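Ofchtiv-allosamidin (Ostrinia furnacalis, PDB 6JMB) probably hydrolyses chitin as a group IV insect chitinase of glycoside hydrolase family 18, and binds the inhibitor allosamidin in its active-site cleft. Local coordinates at residues Tyr283-Gln295 against Thr349-Leu363. Residues are numbered along the deposited sequence; the frame is centred on the assembly and turned at random.
Sequences YVGYNEFCYILQQ and TDDFHGLCGEGTFPL. With NAA (2-acetamido-2-deoxy-beta-D-allopyranose), chain B.
With SG of C290 set between its own backbone N and carbonyl carbon (chi1 75°) and SG of C356 turned to lie beside its backbone N (chi1 -65°), the two sulfurs join in a disulfide, SG to SG 2.0 Å, that fastens helix 286-295 to the loop ahead of helix 362-373. One turn earlier, CD1 of L363 makes a CH-pi contact over one face of the Y286 ring, 4.0 Å from the centroid, while CB of C290, from the same helix as the tyrosine, sits over the rim of the opposite face. The phenol oxygen meets E358 OE2 through two bridging waters, both donating to the carboxylate. At the helix start, N287 N donates to T349 O (2.9 Å), and farther along Q294 NE2 reaches L355 O (3.2 Å), nearly in its own amide plane. D351 organises the loop: OD1 accepts from L355 N and OD2 from C356 N (2.8 Å), both from the syn side, somewhat out of the carboxylate plane, and a water ties OD1 to N287 O. With an alanine in place of D351, the N-H groups of L355 and C356 would probably lose their acceptors and the water its second anchor, leaving the turn that carries C356 free to shift. Y283, part of the glycan pocket, takes the acetamido methyl C8 of the bound allopyranose over the CD2 side of one ring face. The disulfide thus fixes the distance between helix and loop, while the D351 carboxylate probably holds the C356 turn in place for it.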
loop_
_atom_site.group_PDB
_atom_site.type_symbol
_atom_site.label_atom_id
_atom_site.label_comp_id
_atom_site.label_asym_id
_atom_site.label_seq_id
_atom_site.Cartn_x
_atom_site.Cartn_y
_atom_site.Cartn_z
ATOM N N TYR A 283 2.727 -13.112 -6.764
ATOM C CA TYR A 283 2.378 -11.740 -7.105
ATOM C C TYR A 283 3.138 -11.327 -8.354
ATOM O O TYR A 283 4.116 -11.966 -8.755
ATOM C CB TYR A 283 2.532 -10.759 -5.923
ATOM C CG TYR A 283 3.879 -10.077 -5.796
ATOM C CD1 TYR A 283 4.911 -10.670 -5.079
ATOM C CD2 TYR A 283 4.105 -8.823 -6.351
ATOM C CE1 TYR A 283 6.138 -10.042 -4.940
ATOM C CE2 TYR A 283 5.337 -8.191 -6.220
ATOM C CZ TYR A 283 6.344 -8.809 -5.516
ATOM O OH TYR A 283 7.566 -8.187 -5.379
ATOM N N VAL A 284 2.640 -10.272 -8.993
ATOM C CA VAL A 284 3.222 -9.781 -10.238
ATOM C C VAL A 284 2.937 -8.290 -10.331
ATOM O O VAL A 284 1.846 -7.835 -9.980
ATOM C CB VAL A 284 2.675 -10.578 -11.444
ATOM C CG1 VAL A 284 1.169 -10.393 -11.597
ATOM C CG2 VAL A 284 3.413 -10.207 -12.715
ATOM N N GLY A 285 3.929 -7.516 -10.759
ATOM C CA GLY A 285 3.699 -6.096 -10.952
ATOM C C GLY A 285 2.820 -5.841 -12.162
ATOM O O GLY A 285 2.774 -6.635 -13.102
ATOM N N TYR A 286 2.088 -4.722 -12.135
ATOM C CA TYR A 286 1.306 -4.360 -13.315
ATOM C C TYR A 286 2.196 -4.242 -14.549
ATOM O O TYR A 286 1.813 -4.690 -15.637
ATOM C CB TYR A 286 0.505 -3.069 -13.098
ATOM C CG TYR A 286 -0.225 -2.658 -14.355
ATOM C CD1 TYR A 286 -1.392 -3.304 -14.741
ATOM C CD2 TYR A 286 0.285 -1.665 -15.190
ATOM C CE1 TYR A 286 -2.052 -2.951 -15.912
ATOM C CE2 TYR A 286 -0.362 -1.312 -16.364
ATOM C CZ TYR A 286 -1.531 -1.955 -16.712
ATOM O OH TYR A 286 -2.188 -1.614 -17.880
ATOM N N ASN A 287 3.379 -3.630 -14.404
ATOM C CA ASN A 287 4.304 -3.524 -15.530
ATOM C C ASN A 287 4.603 -4.895 -16.115
ATOM O O ASN A 287 4.602 -5.074 -17.341
ATOM C CB ASN A 287 5.598 -2.809 -15.114
ATOM C CG ASN A 287 6.386 -3.555 -14.039
ATOM O OD1 ASN A 287 5.824 -4.088 -13.080
ATOM N ND2 ASN A 287 7.712 -3.569 -14.190
ATOM N N GLU A 288 4.816 -5.883 -15.251
ATOM C CA GLU A 288 5.139 -7.225 -15.716
ATOM C C GLU A 288 3.929 -7.892 -16.341
ATOM O O GLU A 288 4.042 -8.537 -17.387
ATOM C CB GLU A 288 5.653 -8.054 -14.543
ATOM C CG GLU A 288 6.951 -7.536 -13.957
ATOM C CD GLU A 288 7.338 -8.242 -12.684
ATOM O OE1 GLU A 288 6.496 -8.339 -11.763
ATOM O OE2 GLU A 288 8.495 -8.708 -12.599
ATOM N N PHE A 289 2.756 -7.743 -15.728
ATOM C CA PHE A 289 1.615 -8.509 -16.209
ATOM C C PHE A 289 0.980 -7.897 -17.448
ATOM O O PHE A 289 0.529 -8.632 -18.337
ATOM C CB PHE A 289 0.574 -8.749 -15.117
ATOM C CG PHE A 289 -0.351 -9.881 -15.452
ATOM C CD1 PHE A 289 0.170 -11.146 -15.685
ATOM C CD2 PHE A 289 -1.716 -9.680 -15.585
ATOM C CE1 PHE A 289 -0.654 -12.204 -16.031
ATOM C CE2 PHE A 289 -2.560 -10.740 -15.923
ATOM C CZ PHE A 289 -2.019 -12.005 -16.146
ATOM N N CYS A 290 0.930 -6.566 -17.542
ATOM C CA CYS A 290 0.426 -5.972 -18.773
ATOM C C CYS A 290 1.285 -6.383 -19.959
ATOM O O CYS A 290 0.767 -6.637 -21.053
ATOM C CB CYS A 290 0.296 -4.449 -18.641
ATOM S SG CYS A 290 1.811 -3.432 -18.684
ATOM N N TYR A 291 2.596 -6.495 -19.752
ATOM C CA TYR A 291 3.471 -6.933 -20.831
ATOM C C TYR A 291 3.207 -8.388 -21.191
ATOM O O TYR A 291 3.119 -8.734 -22.377
ATOM C CB TYR A 291 4.927 -6.724 -20.430
ATOM C CG TYR A 291 5.895 -7.032 -21.541
ATOM C CD1 TYR A 291 6.082 -6.143 -22.590
ATOM C CD2 TYR A 291 6.613 -8.218 -21.545
ATOM C CE1 TYR A 291 6.970 -6.430 -23.615
ATOM C CE2 TYR A 291 7.498 -8.514 -22.560
ATOM C CZ TYR A 291 7.671 -7.618 -23.589
ATOM O OH TYR A 291 8.556 -7.913 -24.600
ATOM N N ILE A 292 3.075 -9.250 -20.180
ATOM C CA ILE A 292 2.747 -10.657 -20.411
ATOM C C ILE A 292 1.465 -10.788 -21.232
ATOM O O ILE A 292 1.408 -11.544 -22.213
ATOM C CB ILE A 292 2.669 -11.405 -19.065
ATOM C CG1 ILE A 292 4.085 -11.715 -18.563
ATOM C CG2 ILE A 292 1.840 -12.678 -19.191
ATOM C CD1 ILE A 292 4.167 -12.084 -17.091
ATOM N N LEU A 293 0.425 -10.037 -20.863
ATOM C CA LEU A 293 -0.840 -10.112 -21.595
ATOM C C LEU A 293 -0.677 -9.618 -23.027
ATOM O O LEU A 293 -1.254 -10.186 -23.959
ATOM C CB LEU A 293 -1.906 -9.284 -20.880
ATOM C CG LEU A 293 -2.394 -9.821 -19.542
ATOM C CD1 LEU A 293 -3.385 -8.836 -18.948
ATOM C CD2 LEU A 293 -3.020 -11.194 -19.725
ATOM N N GLN A 294 0.093 -8.549 -23.214
ATOM C CA GLN A 294 0.322 -8.011 -24.549
ATOM C C GLN A 294 1.075 -9.001 -25.438
ATOM O O GLN A 294 0.828 -9.055 -26.648
ATOM C CB GLN A 294 1.091 -6.702 -24.423
ATOM C CG GLN A 294 1.456 -6.029 -25.720
ATOM C CD GLN A 294 2.241 -4.764 -25.475
ATOM O OE1 GLN A 294 1.674 -3.679 -25.399
ATOM N NE2 GLN A 294 3.551 -4.900 -25.319
ATOM N N GLN A 295 1.980 -9.791 -24.867
ATOM C CA GLN A 295 2.846 -10.661 -25.651
ATOM C C GLN A 295 2.306 -12.071 -25.854
ATOM O O GLN A 295 2.790 -12.778 -26.748
ATOM C CB GLN A 295 4.258 -10.726 -25.051
ATOM C CG GLN A 295 4.972 -9.382 -24.955
ATOM C CD GLN A 295 5.117 -8.707 -26.309
ATOM O OE1 GLN A 295 4.563 -7.631 -26.545
ATOM N NE2 GLN A 295 5.873 -9.337 -27.205
ATOM N N THR A 349 5.979 -0.484 -9.923
ATOM C CA THR A 349 5.360 -1.483 -10.792
ATOM C C THR A 349 4.227 -0.925 -11.644
ATOM O O THR A 349 3.496 -1.707 -12.263
ATOM C CB THR A 349 4.913 -2.739 -10.036
ATOM O OG1 THR A 349 3.911 -2.393 -9.075
ATOM C CG2 THR A 349 6.093 -3.403 -9.329
ATOM N N ASP A 350 4.044 0.393 -11.691
ATOM C CA ASP A 350 3.302 0.940 -12.812
ATOM C C ASP A 350 4.073 0.601 -14.086
ATOM O O ASP A 350 5.244 0.208 -14.046
ATOM C CB ASP A 350 3.157 2.462 -12.656
ATOM C CG ASP A 350 1.932 3.035 -13.385
ATOM O OD1 ASP A 350 1.310 2.349 -14.229
ATOM O OD2 ASP A 350 1.590 4.205 -13.107
ATOM N N ASP A 351 3.412 0.750 -15.233
ATOM C CA ASP A 351 4.109 0.613 -16.514
ATOM C C ASP A 351 4.902 1.901 -16.754
ATOM O O ASP A 351 4.561 2.749 -17.583
ATOM C CB ASP A 351 3.132 0.295 -17.638
ATOM C CG ASP A 351 3.821 0.046 -18.966
ATOM O OD1 ASP A 351 5.010 -0.337 -18.980
ATOM O OD2 ASP A 351 3.156 0.237 -20.006
ATOM N N PHE A 352 5.981 2.039 -15.980
ATOM C CA PHE A 352 6.720 3.297 -15.960
ATOM C C PHE A 352 7.442 3.573 -17.272
ATOM O O PHE A 352 7.656 4.741 -17.617
ATOM C CB PHE A 352 7.636 3.404 -14.730
ATOM C CG PHE A 352 8.711 2.346 -14.635
ATOM C CD1 PHE A 352 8.420 1.075 -14.164
ATOM C CD2 PHE A 352 10.028 2.649 -14.948
ATOM C CE1 PHE A 352 9.421 0.107 -14.041
ATOM C CE2 PHE A 352 11.029 1.690 -14.828
ATOM C CZ PHE A 352 10.725 0.420 -14.378
ATOM N N HIS A 353 7.779 2.532 -18.030
ATOM C CA HIS A 353 8.400 2.692 -19.339
ATOM C C HIS A 353 7.383 2.784 -20.473
ATOM O O HIS A 353 7.783 2.958 -21.631
ATOM C CB HIS A 353 9.342 1.518 -19.634
ATOM C CG HIS A 353 10.580 1.482 -18.790
ATOM N ND1 HIS A 353 11.334 2.604 -18.512
ATOM C CD2 HIS A 353 11.213 0.445 -18.190
ATOM C CE1 HIS A 353 12.373 2.259 -17.770
ATOM N NE2 HIS A 353 12.322 0.954 -17.561
ATOM N N GLY A 354 6.090 2.644 -20.184
ATOM C CA GLY A 354 5.079 2.731 -21.222
ATOM C C GLY A 354 5.139 1.622 -22.246
ATOM O O GLY A 354 4.743 1.827 -23.400
ATOM N N LEU A 355 5.602 0.436 -21.849
ATOM C CA LEU A 355 5.755 -0.670 -22.786
ATOM C C LEU A 355 4.425 -1.278 -23.205
ATOM O O LEU A 355 4.385 -2.014 -24.199
ATOM C CB LEU A 355 6.641 -1.753 -22.176
ATOM C CG LEU A 355 8.029 -1.301 -21.736
ATOM C CD1 LEU A 355 8.818 -2.467 -21.160
ATOM C CD2 LEU A 355 8.771 -0.664 -22.906
ATOM N N CYS A 356 3.344 -0.990 -22.486
ATOM C CA CYS A 356 2.055 -1.618 -22.742
ATOM C C CYS A 356 1.104 -0.754 -23.563
ATOM O O CYS A 356 -0.070 -1.111 -23.709
ATOM C CB CYS A 356 1.415 -2.074 -21.430
ATOM S SG CYS A 356 2.392 -3.380 -20.642
ATOM N N GLY A 357 1.578 0.371 -24.098
ATOM C CA GLY A 357 0.852 1.095 -25.121
ATOM C C GLY A 357 -0.118 2.154 -24.647
ATOM O O GLY A 357 -0.804 2.755 -25.487
ATOM N N GLU A 358 -0.210 2.407 -23.343
ATOM C CA GLU A 358 -1.120 3.413 -22.809
ATOM C C GLU A 358 -0.374 4.602 -22.212
ATOM O O GLU A 358 -0.902 5.298 -21.341
ATOM C CB GLU A 358 -2.087 2.808 -21.792
ATOM C CG GLU A 358 -3.074 1.810 -22.383
ATOM C CD GLU A 358 -4.115 1.359 -21.377
ATOM O OE1 GLU A 358 -5.289 1.767 -21.506
ATOM O OE2 GLU A 358 -3.760 0.599 -20.452
ATOM N N GLY A 359 0.842 4.855 -22.689
ATOM C CA GLY A 359 1.677 5.908 -22.156
ATOM C C GLY A 359 2.452 5.440 -20.937
ATOM O O GLY A 359 2.201 4.378 -20.366
ATOM N N THR A 360 3.422 6.252 -20.532
ATOM C CA THR A 360 4.143 5.938 -19.306
ATOM C C THR A 360 3.250 6.200 -18.099
ATOM O O THR A 360 2.375 7.068 -18.120
ATOM C CB THR A 360 5.427 6.763 -19.190
ATOM O OG1 THR A 360 5.107 8.159 -19.164
ATOM C CG2 THR A 360 6.373 6.472 -20.354
ATOM N N PHE A 361 3.484 5.440 -17.035
ATOM C CA PHE A 361 2.725 5.560 -15.797
ATOM C C PHE A 361 1.209 5.589 -16.033
ATOM O O PHE A 361 0.525 6.509 -15.583
ATOM C CB PHE A 361 3.152 6.788 -15.001
ATOM C CG PHE A 361 4.524 6.686 -14.383
ATOM C CD1 PHE A 361 4.739 5.889 -13.270
ATOM C CD2 PHE A 361 5.587 7.415 -14.901
ATOM C CE1 PHE A 361 5.996 5.804 -12.693
ATOM C CE2 PHE A 361 6.848 7.335 -14.323
ATOM C CZ PHE A 361 7.052 6.537 -13.222
ATOM N N PRO A 362 0.654 4.587 -16.724
ATOM C CA PRO A 362 -0.790 4.648 -17.021
ATOM C C PRO A 362 -1.661 4.591 -15.781
ATOM O O PRO A 362 -2.676 5.295 -15.711
ATOM C CB PRO A 362 -1.014 3.435 -17.933
ATOM C CG PRO A 362 0.101 2.489 -17.573
ATOM C CD PRO A 362 1.277 3.378 -17.290
ATOM N N LEU A 363 -1.303 3.768 -14.795
ATOM C CA LEU A 363 -2.124 3.700 -13.593
ATOM C C LEU A 363 -2.057 5.002 -12.812
ATOM O O LEU A 363 -3.088 5.510 -12.350
ATOM C CB LEU A 363 -1.679 2.532 -12.718
ATOM C CG LEU A 363 -1.814 1.147 -13.360
ATOM C CD1 LEU A 363 -1.464 0.075 -12.337
ATOM C CD2 LEU A 363 -3.221 0.947 -13.924
HETATM C C1 NAA B . 5.551 -5.871 0.577
HETATM C C2 NAA B . 6.169 -6.397 -0.708
HETATM C C3 NAA B . 7.279 -7.346 -0.458
HETATM C C4 NAA B . 8.338 -6.715 0.426
HETATM C C5 NAA B . 7.691 -6.226 1.714
HETATM C C6 NAA B . 8.654 -5.531 2.629
HETATM C C7 NAA B . 4.548 -6.448 -2.691
HETATM C C8 NAA B . 3.349 -7.108 -3.381
HETATM N N2 NAA B . 5.018 -7.052 -1.420
HETATM O O3 NAA B . 6.714 -8.533 0.178
HETATM O O4 NAA B . 9.379 -7.646 0.789
HETATM O O5 NAA B . 6.647 -5.261 1.378
HETATM O O6 NAA B . 7.954 -5.204 3.810
HETATM O O7 NAA B . 5.090 -5.513 -3.144
HETATM O O HOH W 1 -4.860 -0.839 -18.460
HETATM O O HOH W 2 -1.248 0.073 -19.773
HETATM O O HOH W 3 5.714 -3.135 -18.979
#